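Local coordinates for TRAP solute Binding Protein (Uncultured marine bacterium, PDB 5I7I) that probably captures aromatic acids such as 3-hydroxybenzoate outside the cytoplasm and hands them to a TRAP transporter for uptake, at residues 244-247 and 248-251; 48-51 and 52-56. One frame throughout, in Å; residues are numbered along the deposited sequence. Where two conformers were deposited one is given.

In the fold
Both contacts are local ones at the C-terminal ends of helices, and neither contributes a residue to the pocket that holds 3-hydroxybenzoate. Interaction 2 (48-56) ends helix 38-54, the crossover helix between strands 25-31 and 59-64; interaction 1 (244-251) is the short helix that follows strand 237-243. These three strands share one five-stranded mixed sheet, and strand 237-243 carries Phe-238 of the pocket. The centres of interactions 1 and 2 are about 17 Å apart. The nearest atoms of interactions 1 and 2 are about 8 Å apart, so they do not touch. Each centre lies about 26 Å from that of the chain, on the same side.

Interaction 1: residues 244-247 and 248-251; sequences KAKY and ESLS
Glu-248 N bonds to Lys-244 O at 2.8 Å and Ser-249 N to Ala-245 O at 2.9 Å, two i to i+4 helical bonds, and Leu-250 N bonds to Tyr-247 O at 3.1 Å, an i to i+3 bond. The hydroxyl of Ser-249 folds back on the same turn. With chi1 at 82°, OG stands between the backbone N and the carbonyl carbon and donates to Lys-246 O over 2.8 Å, while Ser-249 N adds a weak bond to that oxygen. A short polar side chain suits this place, since it supplies a donor to a carbonyl of the last turn. Helix 244-249 follows directly on strand 237-243, and a second helix, 252-259, starts just beyond it with Ser-251 as its N-cap, OG bonded to His-254 N; Leu-250 and Ser-251 thus form the bend between two helices. Glu-248 OE1 comes to the edge of the Tyr-247 ring, in its plane, 3.4 Å from both CD2 and CE2, where the slightly positive ring hydrogens suit a carboxylate oxygen. Ring and carboxylate planes stand 82° apart, and a bend at chi2 (-59°) brings the acid back to the ring. Tyrosine serves doubly here: its ring also has a cation-pi contact with Lys-137, and its OH bonds to Asp-259. Leu-250 sets CD1 4.3 Å from Tyr-247 CD1; it is buried and touches Val-25 of strand 25-31 and Ile-258 of helix 252-259, which is why an apolar residue suits it. Lys-246 lays its aliphatic chain past the hydroxyl of Ser-249, CD to OG 4.0 Å, and also touches Val-25 and Leu-27 of strand 25-31.

Interaction 2: residues 48-51 and 52-56; sequences SEKV and LAESN
Lys-50 and Glu-54, one helical turn apart, form a salt bridge in which NZ lies 2.8 Å from OE1, on its syn side but tilted 24° out of the carboxylate plane, with a weak bond to OE2 at 3.1 Å. The lysine chain runs extended until chi4 (-61°) bends its end over to the acid, and its CE passes 3.3 Å from Glu-54 OE2. Asn-261 bonds to both charged groups, OD1 to the ammonium and ND2 to OE1. Replacing Lys-50 by alanine would remove the ammonium and would probably leave the Glu-54 carboxylate without its positive mate, with Asn-261 still holding OE1.

Among the hydrogen bonds, Val-51 O accepts two from Ser-55: OG at 2.8 Å and N at 3.1 Å, from opposite faces of the carbonyl plane. Serine suits this helix end because its OG also bonds to Ile-59 N, tying the turn to strand 59-64. A Schellman motif then closes the helix, with Asn-56 at positive phi.

For apolar contact, the beta-branched Val-51 packs on Ile-59 within this beta-alpha-beta unit. Val-51 O is thus satisfied twice where the helix ends, while the charge pair would probably steady its last turn.

Interaction 1: residues 244-247 and 248-251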
ATOM      1  N   LYS A 244     -17.085  11.870  -4.476  1.00  8.78           N
ATOM      2  CA  LYS A 244     -17.298  12.515  -5.766  1.00  9.95           C
ATOM      3  C   LYS A 244     -18.261  13.687  -5.646  1.00 10.47           C
ATOM      4  O   LYS A 244     -17.982  14.776  -6.149  1.00 10.36           O
ATOM      5  CB  LYS A 244     -17.816  11.481  -6.766  1.00 11.59           C
ATOM      6  CG  LYS A 244     -17.766  11.902  -8.224  1.00 21.92           C
ATOM      7  CD  LYS A 244     -17.910  10.680  -9.123  1.00 24.03           C
ATOM      8  CE  LYS A 244     -17.431  10.957 -10.532  1.00 33.96           C
ATOM      9  NZ  LYS A 244     -17.590   9.735 -11.368  1.00 44.12           N
ATOM     10  N   ALA A 245     -19.413  13.483  -4.998  1.00  9.81           N
ATOM     11  CA  ALA A 245     -20.400  14.554  -4.899  1.00 10.49           C
ATOM     12  C   ALA A 245     -19.816  15.765  -4.180  1.00 11.38           C
ATOM     13  O   ALA A 245     -20.087  16.916  -4.555  1.00 11.09           O
ATOM     14  CB  ALA A 245     -21.651  14.045  -4.187  1.00 12.14           C
ATOM     15  N   LYS A 246     -18.991  15.524  -3.157  1.00  9.57           N
ATOM     16  CA  LYS A 246     -18.395  16.622  -2.410  1.00 10.99           C
ATOM     17  C   LYS A 246     -17.417  17.399  -3.282  1.00  9.30           C
ATOM     18  O   LYS A 246     -17.442  18.635  -3.315  1.00 10.09           O
ATOM     19  CB  LYS A 246     -17.722  16.108  -1.138  1.00  8.95           C
ATOM     20  CG  LYS A 246     -17.232  17.218  -0.194  1.00 10.49           C
ATOM     21  CD  LYS A 246     -18.375  18.044   0.389  1.00 18.47           C
ATOM     22  CE  LYS A 246     -17.867  18.973   1.479  1.00 23.44           C
ATOM     23  NZ  LYS A 246     -18.969  19.425   2.372  1.00 38.61           N
ATOM     24  N   TYR A 247     -16.551  16.691  -4.011  1.00  8.96           N
ATOM     25  CA  TYR A 247     -15.697  17.364  -4.982  1.00  9.36           C
ATOM     26  C   TYR A 247     -16.530  18.162  -5.988  1.00 11.62           C
ATOM     27  O   TYR A 247     -16.223  19.319  -6.288  1.00 10.36           O
ATOM     28  CB  TYR A 247     -14.817  16.350  -5.718  1.00  9.16           C
ATOM     29  CG  TYR A 247     -14.072  16.960  -6.902  1.00  9.71           C
ATOM     30  CD1 TYR A 247     -12.909  17.704  -6.724  1.00 11.13           C
ATOM     31  CD2 TYR A 247     -14.553  16.803  -8.197  1.00 10.97           C
ATOM     32  CE1 TYR A 247     -12.239  18.270  -7.809  1.00 11.74           C
ATOM     33  CE2 TYR A 247     -13.900  17.365  -9.282  1.00 13.08           C
ATOM     34  CZ  TYR A 247     -12.724  18.082  -9.082  1.00 11.13           C
ATOM     35  OH  TYR A 247     -12.071  18.643 -10.155  1.00 13.29           O
ATOM     36  N   GLU A 248     -17.590  17.549  -6.541  1.00 10.24           N
ATOM     37  CA  GLU A 248     -18.368  18.238  -7.569  1.00 11.66           C
ATOM     38  C   GLU A 248     -19.090  19.462  -7.018  1.00 12.01           C
ATOM     39  O   GLU A 248     -19.359  20.409  -7.767  1.00 14.36           O
ATOM     40  CB  GLU A 248     -19.357  17.275  -8.236  1.00 14.16           C
ATOM     41  CG  GLU A 248     -18.674  16.244  -9.130  1.00 12.44           C
ATOM     42  CD  GLU A 248     -17.859  16.881 -10.242  1.00 17.27           C
ATOM     43  OE1 GLU A 248     -16.854  16.261 -10.653  1.00 24.84           O
ATOM     44  OE2 GLU A 248     -18.198  17.988 -10.695  1.00 22.77           O
ATOM     45  N   SER A 249     -19.389  19.483  -5.719  1.00 13.36           N
ATOM     46  CA  SER A 249     -20.043  20.625  -5.091  1.00 14.39           C
ATOM     47  C   SER A 249     -19.113  21.809  -4.869  1.00 12.99           C
ATOM     48  O   SER A 249     -19.594  22.910  -4.578  1.00 15.27           O
ATOM     49  CB  SER A 249     -20.611  20.221  -3.729  1.00 12.28           C
ATOM     50  OG  SER A 249     -19.597  20.242  -2.719  1.00 15.10           O
ATOM     51  N   LEU A 250     -17.808  21.607  -4.971  1.00 12.97           N
ATOM     52  CA  LEU A 250     -16.866  22.686  -4.725  1.00 14.26           C
ATOM     53  C   LEU A 250     -16.937  23.721  -5.835  1.00 14.78           C
ATOM     54  O   LEU A 250     -17.241  23.411  -6.993  1.00 13.56           O
ATOM     55  CB  LEU A 250     -15.438  22.154  -4.675  1.00 11.67           C
ATOM     56  CG  LEU A 250     -15.109  21.135  -3.584  1.00 12.98           C
ATOM     57  CD1 LEU A 250     -13.668  20.665  -3.738  1.00 13.43           C
ATOM     58  CD2 LEU A 250     -15.315  21.748  -2.216  1.00 16.93           C
ATOM     59  N   SER A 251     -16.612  24.959  -5.476  1.00 13.57           N
ATOM     60  CA  SER A 251     -16.480  26.008  -6.466  1.00 15.03           C
ATOM     61  C   SER A 251     -15.381  25.648  -7.461  1.00 14.87           C
ATOM     62  O   SER A 251     -14.513  24.812  -7.204  1.00 13.90           O
ATOM     63  CB  SER A 251     -16.099  27.320  -5.790  1.00 16.35           C
ATOM     64  OG  SER A 251     -14.793  27.221  -5.260  1.00 16.28           O
TER

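Interaction 2: residues 48-51 and 52-56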
ATOM      1  N   SER A  48      -2.995  18.529   3.724  0.56  9.05           N
ATOM      2  CA  SER A  48      -4.062  19.391   4.212  0.56  9.38           C
ATOM      3  C   SER A  48      -3.558  20.803   4.466  0.56 10.26           C
ATOM      4  O   SER A  48      -4.299  21.765   4.256  0.56 11.36           O
ATOM      5  CB  SER A  48      -4.694  18.780   5.461  0.56  8.98           C
ATOM      6  OG  SER A  48      -3.881  18.969   6.602  0.56 10.10           O
ATOM      7  N   GLU A  49      -2.302  20.953   4.893  1.00 11.59           N
ATOM      8  CA  GLU A  49      -1.750  22.292   5.113  1.00 11.46           C
ATOM      9  C   GLU A  49      -1.536  23.032   3.804  1.00 12.64           C
ATOM     10  O   GLU A  49      -1.720  24.256   3.741  1.00 13.20           O
ATOM     11  CB  GLU A  49      -0.430  22.201   5.859  1.00 12.88           C
ATOM     12  CG  GLU A  49      -0.587  21.720   7.262  1.00 11.65           C
ATOM     13  CD  GLU A  49       0.706  21.226   7.880  1.00 17.80           C
ATOM     14  OE1 GLU A  49       1.698  21.032   7.141  1.00 18.08           O
ATOM     15  OE2 GLU A  49       0.717  21.048   9.118  1.00 16.27           O
ATOM     16  N   LYS A  50      -1.102  22.314   2.760  1.00 11.56           N
ATOM     17  CA  LYS A  50      -0.930  22.939   1.458  1.00 12.05           C
ATOM     18  C   LYS A  50      -2.281  23.349   0.890  1.00 11.96           C
ATOM     19  O   LYS A  50      -2.418  24.447   0.326  1.00 12.57           O
ATOM     20  CB  LYS A  50      -0.163  21.986   0.530  1.00 12.66           C
ATOM     21  CG  LYS A  50       0.136  22.524  -0.885  1.00 19.75           C
ATOM     22  CD  LYS A  50       1.038  21.541  -1.687  1.00 20.60           C
ATOM     23  CE  LYS A  50       1.350  22.015  -3.120  1.00 16.47           C
ATOM     24  NZ  LYS A  50       0.135  22.181  -3.974  1.00 25.37           N
ATOM     25  N   VAL A  51      -3.294  22.487   1.061  1.00 11.85           N
ATOM     26  CA  VAL A  51      -4.649  22.791   0.609  1.00 11.80           C
ATOM     27  C   VAL A  51      -5.210  23.991   1.365  1.00 12.56           C
ATOM     28  O   VAL A  51      -5.870  24.863   0.777  1.00 15.68           O
ATOM     29  CB  VAL A  51      -5.550  21.548   0.741  1.00 13.25           C
ATOM     30  CG1 VAL A  51      -7.030  21.913   0.608  1.00 14.49           C
ATOM     31  CG2 VAL A  51      -5.188  20.509  -0.319  1.00 14.09           C
ATOM     32  N   LEU A  52      -4.937  24.067   2.669  1.00 12.24           N
ATOM     33  CA  LEU A  52      -5.373  25.208   3.465  1.00 13.73           C
ATOM     34  C   LEU A  52      -4.703  26.485   2.975  1.00 13.44           C
ATOM     35  O   LEU A  52      -5.364  27.502   2.746  1.00 13.99           O
ATOM     36  CB  LEU A  52      -5.032  24.954   4.933  1.00 12.63           C
ATOM     37  CG  LEU A  52      -5.581  25.960   5.939  1.00 13.34           C
ATOM     38  CD1 LEU A  52      -7.102  25.856   6.032  1.00 14.28           C
ATOM     39  CD2 LEU A  52      -4.939  25.761   7.308  1.00 15.13           C
ATOM     40  N   ALA A  53      -3.384  26.438   2.798  1.00 14.75           N
ATOM     41  CA  ALA A  53      -2.637  27.620   2.378  1.00 14.33           C
ATOM     42  C   ALA A  53      -3.097  28.104   1.012  1.00 16.00           C
ATOM     43  O   ALA A  53      -3.280  29.308   0.797  1.00 16.06           O
ATOM     44  CB  ALA A  53      -1.144  27.304   2.357  1.00 15.77           C
ATOM     45  N   GLU A  54      -3.262  27.184   0.063  1.00 14.26           N
ATOM     46  CA  GLU A  54      -3.554  27.559  -1.319  1.00 16.49           C
ATOM     47  C   GLU A  54      -5.011  27.972  -1.512  1.00 16.77           C
ATOM     48  O   GLU A  54      -5.332  28.641  -2.507  1.00 21.15           O
ATOM     49  CB  GLU A  54      -3.063  26.451  -2.280  1.00 13.78           C
ATOM     50  CG  GLU A  54      -1.502  26.292  -2.222  1.00 17.12           C
ATOM     51  CD  GLU A  54      -0.903  25.188  -3.097  1.00 20.19           C
ATOM     52  OE1 GLU A  54      -1.631  24.336  -3.625  1.00 14.75           O
ATOM     53  OE2 GLU A  54       0.338  25.170  -3.261  1.00 18.35           O
ATOM     54  N   SER A  55      -5.886  27.657  -0.558  1.00 16.05           N
ATOM     55  CA  SER A  55      -7.261  28.128  -0.570  1.00 14.94           C
ATOM     56  C   SER A  55      -7.487  29.287   0.392  1.00 15.77           C
ATOM     57  O   SER A  55      -8.638  29.638   0.668  1.00 16.60           O
ATOM     58  CB  SER A  55      -8.217  26.986  -0.230  1.00 15.94           C
ATOM     59  OG  SER A  55      -8.087  26.584   1.131  1.00 14.51           O
ATOM     60  N   ASN A  56      -6.417  29.873   0.929  1.00 15.30           N
ATOM     61  CA  ASN A  56      -6.538  31.060   1.783  1.00 16.06           C
ATOM     62  C   ASN A  56      -7.395  30.774   3.011  1.00 16.00           C
ATOM     63  O   ASN A  56      -8.214  31.598   3.441  1.00 16.61           O
ATOM     64  CB  ASN A  56      -7.061  32.253   0.991  1.00 16.74           C
ATOM     65  CG  ASN A  56      -6.174  32.568  -0.194  1.00 16.87           C
ATOM     66  OD1 ASN A  56      -6.611  32.550  -1.352  1.00 18.89           O
ATOM     67  ND2 ASN A  56      -4.909  32.796   0.086  1.00 17.06           N
TER